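Crustacyanin-C1 subunit (PDB 1I4U) binds the carotenoid astaxanthin, as one of the subunits of crustacyanin, and so gives the lobster carapace its blue colour. Local coordinates at residues Thr110-Ile122 and Asp131-Ala143. Residues are numbered along the deposited sequence; the frame is centred on the assembly and turned at random.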
loop_
_atom_site.group_PDB
_atom_site.type_symbol
_atom_site.label_atom_id
_atom_site.label_comp_id
_atom_site.label_asym_id
_atom_site.label_seq_id
_atom_site.Cartn_x
_atom_site.Cartn_y
_atom_site.Cartn_z
ATOM N N THR A 110 8.799 4.722 -21.370
ATOM C CA THR A 110 7.642 4.652 -22.241
ATOM C C THR A 110 7.906 5.465 -23.517
ATOM O O THR A 110 8.639 6.452 -23.462
ATOM C CB THR A 110 6.368 5.140 -21.566
ATOM O OG1 THR A 110 5.228 4.971 -22.434
ATOM C CG2 THR A 110 6.438 6.619 -21.237
ATOM N N ASP A 111 7.290 5.049 -24.597
ATOM C CA ASP A 111 7.237 5.871 -25.814
ATOM C C ASP A 111 5.841 6.436 -26.019
ATOM O O ASP A 111 5.632 7.027 -27.094
ATOM C CB ASP A 111 7.733 5.117 -27.044
ATOM C CG ASP A 111 6.767 4.067 -27.545
ATOM O OD1 ASP A 111 5.802 3.774 -26.819
ATOM O OD2 ASP A 111 7.015 3.549 -28.662
ATOM N N TYR A 112 4.900 6.243 -25.107
ATOM C CA TYR A 112 3.538 6.723 -25.098
ATOM C C TYR A 112 2.632 6.073 -26.153
ATOM O O TYR A 112 1.457 5.883 -25.841
ATOM C CB TYR A 112 3.383 8.257 -25.245
ATOM C CG TYR A 112 4.098 8.914 -24.078
ATOM C CD1 TYR A 112 3.469 8.998 -22.864
ATOM C CD2 TYR A 112 5.372 9.398 -24.195
ATOM C CE1 TYR A 112 4.101 9.574 -21.794
ATOM C CE2 TYR A 112 6.040 9.986 -23.113
ATOM C CZ TYR A 112 5.385 10.071 -21.898
ATOM O OH TYR A 112 5.961 10.637 -20.771
ATOM N N SER A 113 3.146 5.797 -27.332
ATOM C CA SER A 113 2.338 5.256 -28.422
ATOM C C SER A 113 2.419 3.756 -28.587
ATOM O O SER A 113 1.554 3.233 -29.330
ATOM C CB SER A 113 2.718 5.956 -29.713
ATOM O OG SER A 113 4.024 5.788 -29.997
ATOM N N ASN A 114 3.362 3.034 -27.986
ATOM C CA ASN A 114 3.444 1.594 -28.156
ATOM C C ASN A 114 3.508 0.859 -26.817
ATOM O O ASN A 114 2.795 -0.130 -26.617
ATOM C CB ASN A 114 4.658 1.200 -28.992
ATOM C CG ASN A 114 4.519 1.765 -30.390
ATOM O OD1 ASN A 114 3.817 1.155 -31.214
ATOM N ND2 ASN A 114 5.114 2.897 -30.623
ATOM N N TYR A 115 4.404 1.308 -25.918
ATOM C CA TYR A 115 4.682 0.524 -24.723
ATOM C C TYR A 115 4.934 1.397 -23.525
ATOM O O TYR A 115 5.336 2.542 -23.666
ATOM C CB TYR A 115 5.922 -0.377 -25.014
ATOM C CG TYR A 115 7.210 0.380 -25.048
ATOM C CD1 TYR A 115 7.594 1.055 -26.203
ATOM C CD2 TYR A 115 8.036 0.464 -23.937
ATOM C CE1 TYR A 115 8.768 1.759 -26.260
ATOM C CE2 TYR A 115 9.204 1.178 -23.993
ATOM C CZ TYR A 115 9.564 1.823 -25.145
ATOM O OH TYR A 115 10.730 2.566 -25.257
ATOM N N ALA A 116 4.850 0.754 -22.352
ATOM C CA ALA A 116 5.297 1.318 -21.102
ATOM C C ALA A 116 5.828 0.195 -20.203
ATOM O O ALA A 116 5.310 -0.935 -20.204
ATOM C CB ALA A 116 4.220 2.095 -20.378
ATOM N N CYS A 117 6.905 0.508 -19.477
ATOM C CA CYS A 117 7.549 -0.406 -18.560
ATOM C C CYS A 117 7.365 0.198 -17.155
ATOM O O CYS A 117 7.898 1.275 -16.898
ATOM C CB CYS A 117 9.025 -0.565 -18.888
ATOM S SG CYS A 117 9.465 -0.627 -20.658
ATOM N N LEU A 118 6.609 -0.503 -16.311
ATOM C CA LEU A 118 6.213 0.040 -14.996
ATOM C C LEU A 118 6.813 -0.748 -13.862
ATOM O O LEU A 118 6.990 -1.976 -13.962
ATOM C CB LEU A 118 4.701 0.002 -14.871
ATOM C CG LEU A 118 3.918 0.593 -16.065
ATOM C CD1 LEU A 118 2.413 0.457 -15.764
ATOM C CD2 LEU A 118 4.385 1.982 -16.380
ATOM N N TYR A 119 7.100 -0.057 -12.764
ATOM C CA TYR A 119 7.798 -0.669 -11.645
ATOM C C TYR A 119 7.308 -0.132 -10.305
ATOM O O TYR A 119 7.141 1.085 -10.148
ATOM C CB TYR A 119 9.292 -0.371 -11.795
ATOM C CG TYR A 119 10.180 -1.017 -10.746
ATOM C CD1 TYR A 119 10.292 -2.390 -10.691
ATOM C CD2 TYR A 119 10.885 -0.280 -9.808
ATOM C CE1 TYR A 119 11.071 -3.061 -9.760
ATOM C CE2 TYR A 119 11.683 -0.926 -8.876
ATOM C CZ TYR A 119 11.772 -2.306 -8.853
ATOM O OH TYR A 119 12.579 -2.910 -7.910
ATOM N N SER A 120 7.121 -1.006 -9.331
ATOM C CA SER A 120 6.786 -0.662 -7.968
ATOM C C SER A 120 7.678 -1.477 -7.026
ATOM O O SER A 120 7.923 -2.649 -7.313
ATOM C CB SER A 120 5.335 -1.010 -7.672
ATOM O OG SER A 120 4.935 -0.560 -6.408
ATOM N N CYS A 121 8.133 -0.881 -5.944
ATOM C CA CYS A 121 8.979 -1.628 -4.994
ATOM C C CYS A 121 8.661 -1.170 -3.579
ATOM O O CYS A 121 8.343 0.003 -3.365
ATOM C CB CYS A 121 10.461 -1.410 -5.316
ATOM S SG CYS A 121 11.604 -2.500 -4.465
ATOM N N ILE A 122 8.725 -2.109 -2.655
ATOM C CA ILE A 122 8.551 -1.848 -1.229
ATOM C C ILE A 122 9.674 -2.485 -0.458
ATOM O O ILE A 122 9.919 -3.680 -0.681
ATOM C CB ILE A 122 7.179 -2.330 -0.752
ATOM C CG1 ILE A 122 6.836 -2.085 0.709
ATOM C CG2 ILE A 122 6.944 -3.801 -1.012
ATOM C CD1 ILE A 122 6.763 -0.623 1.124
ATOM N N ASP A 131 9.188 -6.370 -5.277
ATOM C CA ASP A 131 8.887 -5.501 -6.422
ATOM C C ASP A 131 7.973 -6.219 -7.408
ATOM O O ASP A 131 7.760 -7.417 -7.406
ATOM C CB ASP A 131 10.134 -4.998 -7.072
ATOM C CG ASP A 131 11.107 -6.026 -7.587
ATOM O OD1 ASP A 131 10.666 -7.154 -7.821
ATOM O OD2 ASP A 131 12.273 -5.628 -7.684
ATOM N N PHE A 132 7.349 -5.343 -8.172
ATOM C CA PHE A 132 6.223 -5.666 -9.033
ATOM C C PHE A 132 6.444 -4.885 -10.334
ATOM O O PHE A 132 6.505 -3.664 -10.295
ATOM C CB PHE A 132 4.852 -5.323 -8.392
ATOM C CG PHE A 132 4.726 -6.060 -7.060
ATOM C CD1 PHE A 132 4.460 -7.406 -7.032
ATOM C CD2 PHE A 132 4.954 -5.424 -5.874
ATOM C CE1 PHE A 132 4.442 -8.091 -5.814
ATOM C CE2 PHE A 132 4.926 -6.065 -4.639
ATOM C CZ PHE A 132 4.696 -7.430 -4.636
ATOM N N SER A 133 6.580 -5.600 -11.440
ATOM C CA SER A 133 6.894 -5.026 -12.715
ATOM C C SER A 133 5.805 -5.421 -13.723
ATOM O O SER A 133 5.170 -6.466 -13.619
ATOM C CB SER A 133 8.265 -5.464 -13.203
ATOM O OG SER A 133 9.285 -5.091 -12.303
ATOM N N PHE A 134 5.646 -4.532 -14.689
ATOM C CA PHE A 134 4.594 -4.638 -15.702
ATOM C C PHE A 134 5.107 -4.144 -17.036
ATOM O O PHE A 134 5.825 -3.178 -17.080
ATOM C CB PHE A 134 3.372 -3.812 -15.345
ATOM C CG PHE A 134 2.840 -3.954 -13.930
ATOM C CD1 PHE A 134 3.455 -3.290 -12.890
ATOM C CD2 PHE A 134 1.748 -4.767 -13.652
ATOM C CE1 PHE A 134 2.980 -3.437 -11.607
ATOM C CE2 PHE A 134 1.264 -4.882 -12.355
ATOM C CZ PHE A 134 1.899 -4.226 -11.338
ATOM N N ILE A 135 4.651 -4.801 -18.101
ATOM C CA ILE A 135 4.832 -4.336 -19.464
ATOM C C ILE A 135 3.440 -4.020 -19.979
ATOM O O ILE A 135 2.581 -4.926 -19.986
ATOM C CB ILE A 135 5.573 -5.349 -20.351
ATOM C CG1 ILE A 135 6.984 -5.620 -19.808
ATOM C CG2 ILE A 135 5.682 -4.933 -21.806
ATOM C CD1 ILE A 135 7.676 -6.824 -20.453
ATOM N N PHE A 136 3.226 -2.779 -20.359
ATOM C CA PHE A 136 1.978 -2.323 -20.964
ATOM C C PHE A 136 2.147 -2.064 -22.484
ATOM O O PHE A 136 3.237 -1.673 -22.916
ATOM C CB PHE A 136 1.552 -1.016 -20.338
ATOM C CG PHE A 136 0.834 -0.979 -19.019
ATOM C CD1 PHE A 136 0.755 -2.082 -18.170
ATOM C CD2 PHE A 136 0.201 0.213 -18.607
ATOM C CE1 PHE A 136 0.035 -2.051 -16.988
ATOM C CE2 PHE A 136 -0.546 0.257 -17.422
ATOM C CZ PHE A 136 -0.601 -0.868 -16.627
ATOM N N SER A 137 1.083 -2.316 -23.213
ATOM C CA SER A 137 1.025 -2.120 -24.650
ATOM C C SER A 137 -0.194 -1.295 -25.023
ATOM O O SER A 137 -1.224 -1.373 -24.379
ATOM C CB SER A 137 0.980 -3.462 -25.354
ATOM O OG SER A 137 0.923 -3.286 -26.776
ATOM N N ARG A 138 -0.080 -0.547 -26.125
ATOM C CA ARG A 138 -1.281 0.098 -26.657
ATOM C C ARG A 138 -2.190 -0.836 -27.440
ATOM O O ARG A 138 -3.302 -0.405 -27.818
ATOM C CB ARG A 138 -0.890 1.312 -27.501
ATOM C CG ARG A 138 -0.325 2.482 -26.737
ATOM C CD ARG A 138 -1.277 3.025 -25.696
ATOM N NE ARG A 138 -0.846 4.345 -25.249
ATOM C CZ ARG A 138 -1.599 5.136 -24.489
ATOM N NH1 ARG A 138 -2.796 4.778 -24.083
ATOM N NH2 ARG A 138 -1.131 6.329 -24.138
ATOM N N SER A 139 -1.794 -2.053 -27.644
ATOM C CA SER A 139 -2.564 -3.079 -28.333
ATOM C C SER A 139 -2.540 -4.377 -27.574
ATOM O O SER A 139 -1.813 -4.581 -26.590
ATOM C CB SER A 139 -2.008 -3.224 -29.751
ATOM O OG SER A 139 -0.636 -3.274 -29.820
ATOM N N ALA A 140 -3.344 -5.336 -28.025
ATOM C CA ALA A 140 -3.395 -6.618 -27.355
ATOM C C ALA A 140 -2.072 -7.347 -27.449
ATOM O O ALA A 140 -1.718 -8.079 -26.533
ATOM C CB ALA A 140 -4.506 -7.495 -27.902
ATOM N N ASN A 141 -1.362 -7.133 -28.554
ATOM C CA ASN A 141 -0.056 -7.711 -28.797
ATOM C C ASN A 141 1.028 -6.686 -28.559
ATOM O O ASN A 141 0.748 -5.475 -28.529
ATOM C CB ASN A 141 -0.013 -8.227 -30.245
ATOM C CG ASN A 141 -1.029 -9.333 -30.504
ATOM O OD1 ASN A 141 -0.888 -10.400 -29.920
ATOM N ND2 ASN A 141 -2.006 -9.109 -31.360
ATOM N N LEU A 142 2.272 -7.113 -28.402
ATOM C CA LEU A 142 3.390 -6.190 -28.357
ATOM C C LEU A 142 4.581 -6.840 -29.042
ATOM O O LEU A 142 4.979 -7.930 -28.629
ATOM C CB LEU A 142 3.744 -5.829 -26.914
ATOM C CG LEU A 142 4.799 -4.725 -26.770
ATOM C CD1 LEU A 142 4.304 -3.449 -27.365
ATOM C CD2 LEU A 142 5.138 -4.565 -25.284
ATOM N N ALA A 143 5.054 -6.144 -30.077
ATOM C CA ALA A 143 6.215 -6.587 -30.829
ATOM C C ALA A 143 7.466 -6.757 -29.980
ATOM O O ALA A 143 7.676 -6.061 -29.009
ATOM C CB ALA A 143 6.479 -5.619 -31.974
#
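L118 sets its CD1 methyl over the face of the F136 ring, above its centre and 3.4 Å from the centroid, a CH-pi contact. A branched leucine suits the place because, with CG beside the backbone N (chi1 -49°), CD1 reaches diagonally to F136 while CB lies against F134 CD1, 4.0 Å away. A116, paired with F136, is small, as befits a site where Y31 of helix 28-31 also packs; the two side chains meet only at their CB atoms, 4.1 Å apart, and the F136 ring swings along the sheet to L118. F132, F134 and F136 share this face, which in a lipocalin barrel lines the ligand cavity; a bound methylpentanediol, probably from the crystallisation liquor, lies beside F132. Strands 115-122 and 131-137 form an antiparallel hairpin of that barrel, zipped by paired backbone bonds at A116-F136, L118-F134 and S120-F132.

The reverse face carries Y119, C117 and I135 and is covered in part by helix 144-156, to which C117 is tied by a disulfide with C150. Y119, its CG anti to the backbone N (chi1 -176°), slants out from the sheet toward D131; S133 is small enough to sit at the ring edge, OG 3.3 Å from CD1. Tyrosine is long enough to carry its hydroxyl from the S133 pair to the anti side of D131 OD2, donating at 2.7 Å, ring and carboxylate planes 63° apart; OD1 pairs with R163.

R138, bent at chi2, lies against the turn 111-114. Its length lets CG rest on S113 O at 3.3 Å while NE (2.8 Å) and NH2 both grip Y112 O, within the guanidinium plane. A leucine here would probably leave the Y112 carbonyl without those donors and forfeit the ties to A32 O, V34 O and the W35 ring. L142 CD1 fills the notch beside N114 O and Y115 CB.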